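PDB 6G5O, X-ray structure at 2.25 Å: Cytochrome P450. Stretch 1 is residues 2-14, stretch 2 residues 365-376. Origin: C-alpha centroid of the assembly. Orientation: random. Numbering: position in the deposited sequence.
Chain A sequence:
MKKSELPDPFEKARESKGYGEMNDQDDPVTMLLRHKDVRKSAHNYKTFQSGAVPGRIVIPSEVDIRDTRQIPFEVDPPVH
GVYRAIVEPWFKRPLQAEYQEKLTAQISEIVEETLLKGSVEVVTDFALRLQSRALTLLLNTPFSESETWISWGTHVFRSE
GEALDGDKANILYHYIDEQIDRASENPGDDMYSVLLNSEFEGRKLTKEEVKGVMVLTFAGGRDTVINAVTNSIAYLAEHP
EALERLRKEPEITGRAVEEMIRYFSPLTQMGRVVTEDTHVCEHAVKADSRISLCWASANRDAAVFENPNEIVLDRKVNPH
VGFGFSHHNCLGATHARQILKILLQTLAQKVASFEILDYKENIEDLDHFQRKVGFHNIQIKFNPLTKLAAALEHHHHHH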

# COMPACT_ATOMS: atom_id res chain seq x y z
N LYS A 2 9.16 -19.32 -10.37
CA LYS A 2 8.71 -19.89 -9.08
C LYS A 2 9.12 -18.97 -7.90
O LYS A 2 8.33 -18.77 -6.99
CB LYS A 2 9.27 -21.31 -8.88
N LYS A 3 10.35 -18.41 -7.91
CA LYS A 3 10.81 -17.60 -6.76
C LYS A 3 10.03 -16.26 -6.57
O LYS A 3 9.69 -15.91 -5.43
CB LYS A 3 12.30 -17.30 -6.83
CG LYS A 3 13.24 -18.43 -6.47
CD LYS A 3 14.69 -17.96 -6.63
CE LYS A 3 15.68 -19.10 -6.86
NZ LYS A 3 16.84 -18.62 -7.69
N SER A 4 9.75 -15.57 -7.68
CA SER A 4 8.91 -14.34 -7.65
C SER A 4 7.42 -14.60 -7.71
O SER A 4 6.65 -13.67 -7.79
CB SER A 4 9.28 -13.37 -8.80
OG SER A 4 9.00 -13.89 -10.08
N GLU A 5 7.01 -15.86 -7.65
CA GLU A 5 5.59 -16.18 -7.66
C GLU A 5 4.93 -15.85 -6.32
O GLU A 5 5.52 -16.17 -5.30
CB GLU A 5 5.41 -17.67 -7.96
CG GLU A 5 3.95 -18.17 -7.97
CD GLU A 5 3.74 -19.49 -8.73
OE1 GLU A 5 4.73 -20.00 -9.36
OE2 GLU A 5 2.59 -20.02 -8.69
N LEU A 6 3.73 -15.27 -6.34
CA LEU A 6 2.86 -15.20 -5.17
C LEU A 6 1.63 -16.06 -5.42
O LEU A 6 0.73 -15.66 -6.15
CB LEU A 6 2.41 -13.76 -4.85
CG LEU A 6 3.40 -12.90 -4.04
CD1 LEU A 6 4.68 -12.73 -4.83
CD2 LEU A 6 2.80 -11.54 -3.67
N PRO A 7 1.61 -17.27 -4.84
CA PRO A 7 0.48 -18.16 -4.99
C PRO A 7 -0.77 -17.55 -4.40
O PRO A 7 -0.68 -16.67 -3.55
CB PRO A 7 0.87 -19.40 -4.17
CG PRO A 7 2.35 -19.34 -4.04
CD PRO A 7 2.67 -17.87 -4.02
N ASP A 8 -1.91 -18.06 -4.83
CA ASP A 8 -3.21 -17.64 -4.36
C ASP A 8 -3.71 -18.69 -3.36
O ASP A 8 -4.33 -19.67 -3.76
CB ASP A 8 -4.16 -17.51 -5.57
CG ASP A 8 -5.60 -17.15 -5.19
OD1 ASP A 8 -5.81 -16.56 -4.12
OD2 ASP A 8 -6.53 -17.44 -5.97
N PRO A 9 -3.50 -18.46 -2.05
CA PRO A 9 -4.00 -19.43 -1.07
C PRO A 9 -5.51 -19.46 -0.90
O PRO A 9 -6.01 -20.30 -0.17
CB PRO A 9 -3.41 -18.92 0.24
CG PRO A 9 -3.42 -17.44 0.05
CD PRO A 9 -2.96 -17.25 -1.38
N PHE A 10 -6.23 -18.51 -1.51
CA PHE A 10 -7.69 -18.35 -1.26
C PHE A 10 -8.60 -19.07 -2.25
O PHE A 10 -9.84 -18.99 -2.13
CB PHE A 10 -8.05 -16.85 -1.28
CG PHE A 10 -7.22 -16.02 -0.36
CD1 PHE A 10 -7.52 -15.96 0.99
CD2 PHE A 10 -6.12 -15.30 -0.84
CE1 PHE A 10 -6.74 -15.21 1.86
CE2 PHE A 10 -5.35 -14.54 0.02
CZ PHE A 10 -5.66 -14.50 1.37
N GLU A 11 -7.99 -19.76 -3.22
CA GLU A 11 -8.71 -20.28 -4.40
C GLU A 11 -9.85 -21.25 -4.14
O GLU A 11 -10.97 -21.03 -4.61
CB GLU A 11 -7.72 -20.95 -5.34
CG GLU A 11 -8.32 -21.34 -6.68
CD GLU A 11 -7.26 -21.88 -7.65
OE1 GLU A 11 -6.06 -21.54 -7.52
OE2 GLU A 11 -7.60 -22.66 -8.55
N LYS A 12 -9.55 -22.34 -3.42
CA LYS A 12 -10.56 -23.32 -3.09
C LYS A 12 -11.68 -22.62 -2.34
O LYS A 12 -12.82 -22.70 -2.74
CB LYS A 12 -10.00 -24.50 -2.27
CG LYS A 12 -11.00 -25.68 -2.12
CD LYS A 12 -10.34 -26.98 -1.67
N ALA A 13 -11.37 -21.90 -1.28
CA ALA A 13 -12.46 -21.29 -0.50
C ALA A 13 -13.30 -20.27 -1.29
O ALA A 13 -14.52 -20.17 -1.07
CB ALA A 13 -11.89 -20.66 0.76
N ARG A 14 -12.66 -19.49 -2.17
CA ARG A 14 -13.36 -18.48 -2.99
C ARG A 14 -14.36 -19.13 -3.91
O ARG A 14 -15.49 -18.65 -4.05
CB ARG A 14 -12.37 -17.64 -3.83
CG ARG A 14 -13.04 -16.59 -4.74
CD ARG A 14 -12.04 -15.72 -5.48
NE ARG A 14 -11.12 -16.51 -6.32
CZ ARG A 14 -9.83 -16.71 -6.08
NH1 ARG A 14 -9.20 -16.20 -5.02
NH2 ARG A 14 -9.14 -17.43 -6.93
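Stretch 2 365-376: DLDHFQRKVGFH

The apolar centre of the contact is built around Phe369, the first residue of the strand that runs from 369 toward 375. Its CA-to-CB bond points toward stretch 1, and with chi1 in the m well (-48°) and chi2 at -79° the ring lies among Pro9, Phe10 and Ala13. Phe10 covers one face of this ring, its CE1 lying 3.9 Å from Phe369 CG. The two aromatic planes meet at 42° with centroids 5.0 Å apart, an oblique packing. The edge of the Phe369 ring is occupied by two neighbours close to its plane: Ala13 CB, in the first turn of the helix that begins at Glu11, is 4.0 Å from Phe369 CZ, and Pro9 O is 3.3 Å from Phe369 CD1. The CA-to-CB bond of Phe10, also an m rotamer, points sideways to stretch 2, but the end of the side chain comes nearer, so that Phe10 CZ reaches Leu366 CD1 at 3.9 Å, at the edge of the Phe10 ring.

Leu366 and Phe369 are brought close together by a type II' turn. It is closed by backbone hydrogen bonds from Leu366 N to Phe369 O (2.9 Å) and from Phe369 N to Leu366 O (3.2 Å). The CA-to-CB bonds of Leu366 and Phe369 both point toward stretch 1, while Asp367 and His368 remain outside the contact. On the other partner, a type I turn from Asp8 to Glu11 leads the loop into the helix. Asp8 OD1 caps this turn by accepting from Phe10 N at 3.3 Å, and Asp8 OD2 forms a salt bridge with Arg14 NH2 at 2.8 Å; Asp8 thus steadies the segment that carries Phe10 without itself touching stretch 2.

From this centre the two chains run in opposite directions. Pro9 lies nearest Phe369 (CA to CA 5.9 Å) and Leu6 nearest Lys372 (CA to CA 5.7 Å), so the extended strand ascends in number as the loop descends. No backbone-to-backbone hydrogen bond joins them, and the pairing rests on side chains. The CA-to-CB bond of Pro9 points toward the strand, with Pro9 CB 4.3 Å from Phe369 CB and 3.5 Å from Gln370 O, while Pro9 CG is 4.0 Å from Arg371 CG. Farther along, Leu6 bends its end in to place Leu6 CD2 3.2 Å from Lys372 O and 4.1 Å from Arg371 NH2. Leu6 CG is 4.1 Å from Lys372 CG.

Lys372 carries the contact to its polar edge. Its side chain is extended, all four chi angles being t, and the aliphatic part passes Leu6 and Pro7, whose CD is 4.3 Å from Lys372 CB. The ammonium group then reaches the type I turn from Lys2 to Glu5, where Lys372 NZ donates to Lys3 O at 2.5 Å and to Glu5 O at 2.9 Å. Lys3 O also lies at the edge of the Phe375 ring, 3.5 Å from Phe375 CZ. Together the two stretches bury 627 Å².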

# COMPACT_ATOMS: atom_id res chain seq x y z
N ASP A 365 0.50 -14.90 8.18
CA ASP A 365 -0.24 -15.94 8.89
C ASP A 365 -1.68 -15.46 9.01
O ASP A 365 -1.99 -14.60 9.82
CB ASP A 365 0.40 -16.19 10.27
CG ASP A 365 -0.22 -17.39 11.02
OD1 ASP A 365 -1.44 -17.66 10.93
OD2 ASP A 365 0.54 -18.08 11.74
N LEU A 366 -2.55 -16.04 8.17
CA LEU A 366 -3.97 -15.73 8.16
C LEU A 366 -4.81 -16.94 8.54
O LEU A 366 -5.85 -17.22 7.92
CB LEU A 366 -4.37 -15.21 6.77
CG LEU A 366 -3.59 -14.00 6.22
CD1 LEU A 366 -3.81 -13.79 4.73
CD2 LEU A 366 -3.95 -12.76 7.03
N ASP A 367 -4.35 -17.66 9.58
CA ASP A 367 -5.02 -18.86 10.12
C ASP A 367 -5.04 -20.02 9.08
O ASP A 367 -4.01 -20.63 8.83
CB ASP A 367 -6.41 -18.51 10.71
CG ASP A 367 -6.70 -19.22 12.03
OD1 ASP A 367 -6.09 -20.29 12.30
OD2 ASP A 367 -7.54 -18.69 12.81
N HIS A 368 -6.18 -20.30 8.46
CA HIS A 368 -6.23 -21.37 7.47
C HIS A 368 -5.49 -21.01 6.16
O HIS A 368 -5.24 -21.87 5.31
CB HIS A 368 -7.69 -21.79 7.22
CG HIS A 368 -8.44 -22.11 8.48
ND1 HIS A 368 -8.12 -23.17 9.30
CD2 HIS A 368 -9.50 -21.49 9.06
CE1 HIS A 368 -8.94 -23.20 10.33
NE2 HIS A 368 -9.80 -22.19 10.21
N PHE A 369 -5.15 -19.73 6.00
CA PHE A 369 -4.45 -19.28 4.80
C PHE A 369 -3.09 -18.72 5.16
O PHE A 369 -2.91 -18.04 6.16
CB PHE A 369 -5.23 -18.20 4.07
CG PHE A 369 -6.69 -18.53 3.86
CD1 PHE A 369 -7.09 -19.38 2.84
CD2 PHE A 369 -7.67 -17.94 4.64
CE1 PHE A 369 -8.43 -19.67 2.64
CE2 PHE A 369 -9.02 -18.21 4.42
CZ PHE A 369 -9.39 -19.07 3.41
N GLN A 370 -2.13 -19.06 4.32
CA GLN A 370 -0.77 -18.65 4.49
C GLN A 370 -0.42 -17.97 3.17
O GLN A 370 -0.45 -18.59 2.11
CB GLN A 370 0.13 -19.88 4.76
CG GLN A 370 -0.25 -20.68 6.02
CD GLN A 370 -0.01 -19.91 7.32
OE1 GLN A 370 1.14 -19.58 7.64
NE2 GLN A 370 -1.08 -19.62 8.07
N ARG A 371 -0.11 -16.67 3.24
CA ARG A 371 -0.02 -15.83 2.03
C ARG A 371 1.31 -15.18 1.86
O ARG A 371 1.68 -14.32 2.63
CB ARG A 371 -1.08 -14.72 2.06
CG ARG A 371 -1.27 -14.14 0.65
CD ARG A 371 -1.48 -12.66 0.52
NE ARG A 371 -1.43 -12.31 -0.90
CZ ARG A 371 -1.23 -11.09 -1.37
NH1 ARG A 371 -1.09 -10.05 -0.55
NH2 ARG A 371 -1.18 -10.92 -2.68
N LYS A 372 2.02 -15.55 0.81
CA LYS A 372 3.23 -14.84 0.49
C LYS A 372 2.90 -13.42 0.04
O LYS A 372 2.20 -13.23 -0.98
CB LYS A 372 3.97 -15.57 -0.61
CG LYS A 372 5.27 -14.90 -1.02
CD LYS A 372 6.01 -15.83 -2.01
CE LYS A 372 7.28 -15.22 -2.59
NZ LYS A 372 7.89 -16.06 -3.65
N VAL A 373 3.40 -12.43 0.79
CA VAL A 373 3.22 -11.01 0.46
C VAL A 373 4.47 -10.41 -0.13
O VAL A 373 4.41 -9.35 -0.74
CB VAL A 373 2.75 -10.16 1.68
CG1 VAL A 373 3.87 -9.98 2.71
CG2 VAL A 373 2.22 -8.78 1.22
N GLY A 374 5.60 -11.11 -0.01
CA GLY A 374 6.89 -10.63 -0.47
C GLY A 374 8.05 -11.37 0.20
O GLY A 374 7.99 -12.58 0.43
N PHE A 375 9.11 -10.62 0.52
CA PHE A 375 10.34 -11.15 1.09
C PHE A 375 10.79 -10.37 2.33
O PHE A 375 10.67 -9.15 2.37
CB PHE A 375 11.44 -11.05 0.07
CG PHE A 375 11.12 -11.76 -1.20
CD1 PHE A 375 11.46 -13.10 -1.36
CD2 PHE A 375 10.47 -11.11 -2.22
CE1 PHE A 375 11.18 -13.75 -2.55
CE2 PHE A 375 10.21 -11.75 -3.42
CZ PHE A 375 10.55 -13.08 -3.58
N HIS A 376 11.30 -11.09 3.34
CA HIS A 376 11.96 -10.46 4.49
C HIS A 376 13.32 -9.97 4.02
O HIS A 376 13.80 -8.92 4.43
CB HIS A 376 12.08 -11.44 5.65
CG HIS A 376 10.80 -11.64 6.42
ND1 HIS A 376 10.07 -10.59 6.94
CD2 HIS A 376 10.13 -12.77 6.77
CE1 HIS A 376 9.00 -11.06 7.56
NE2 HIS A 376 9.01 -12.38 7.48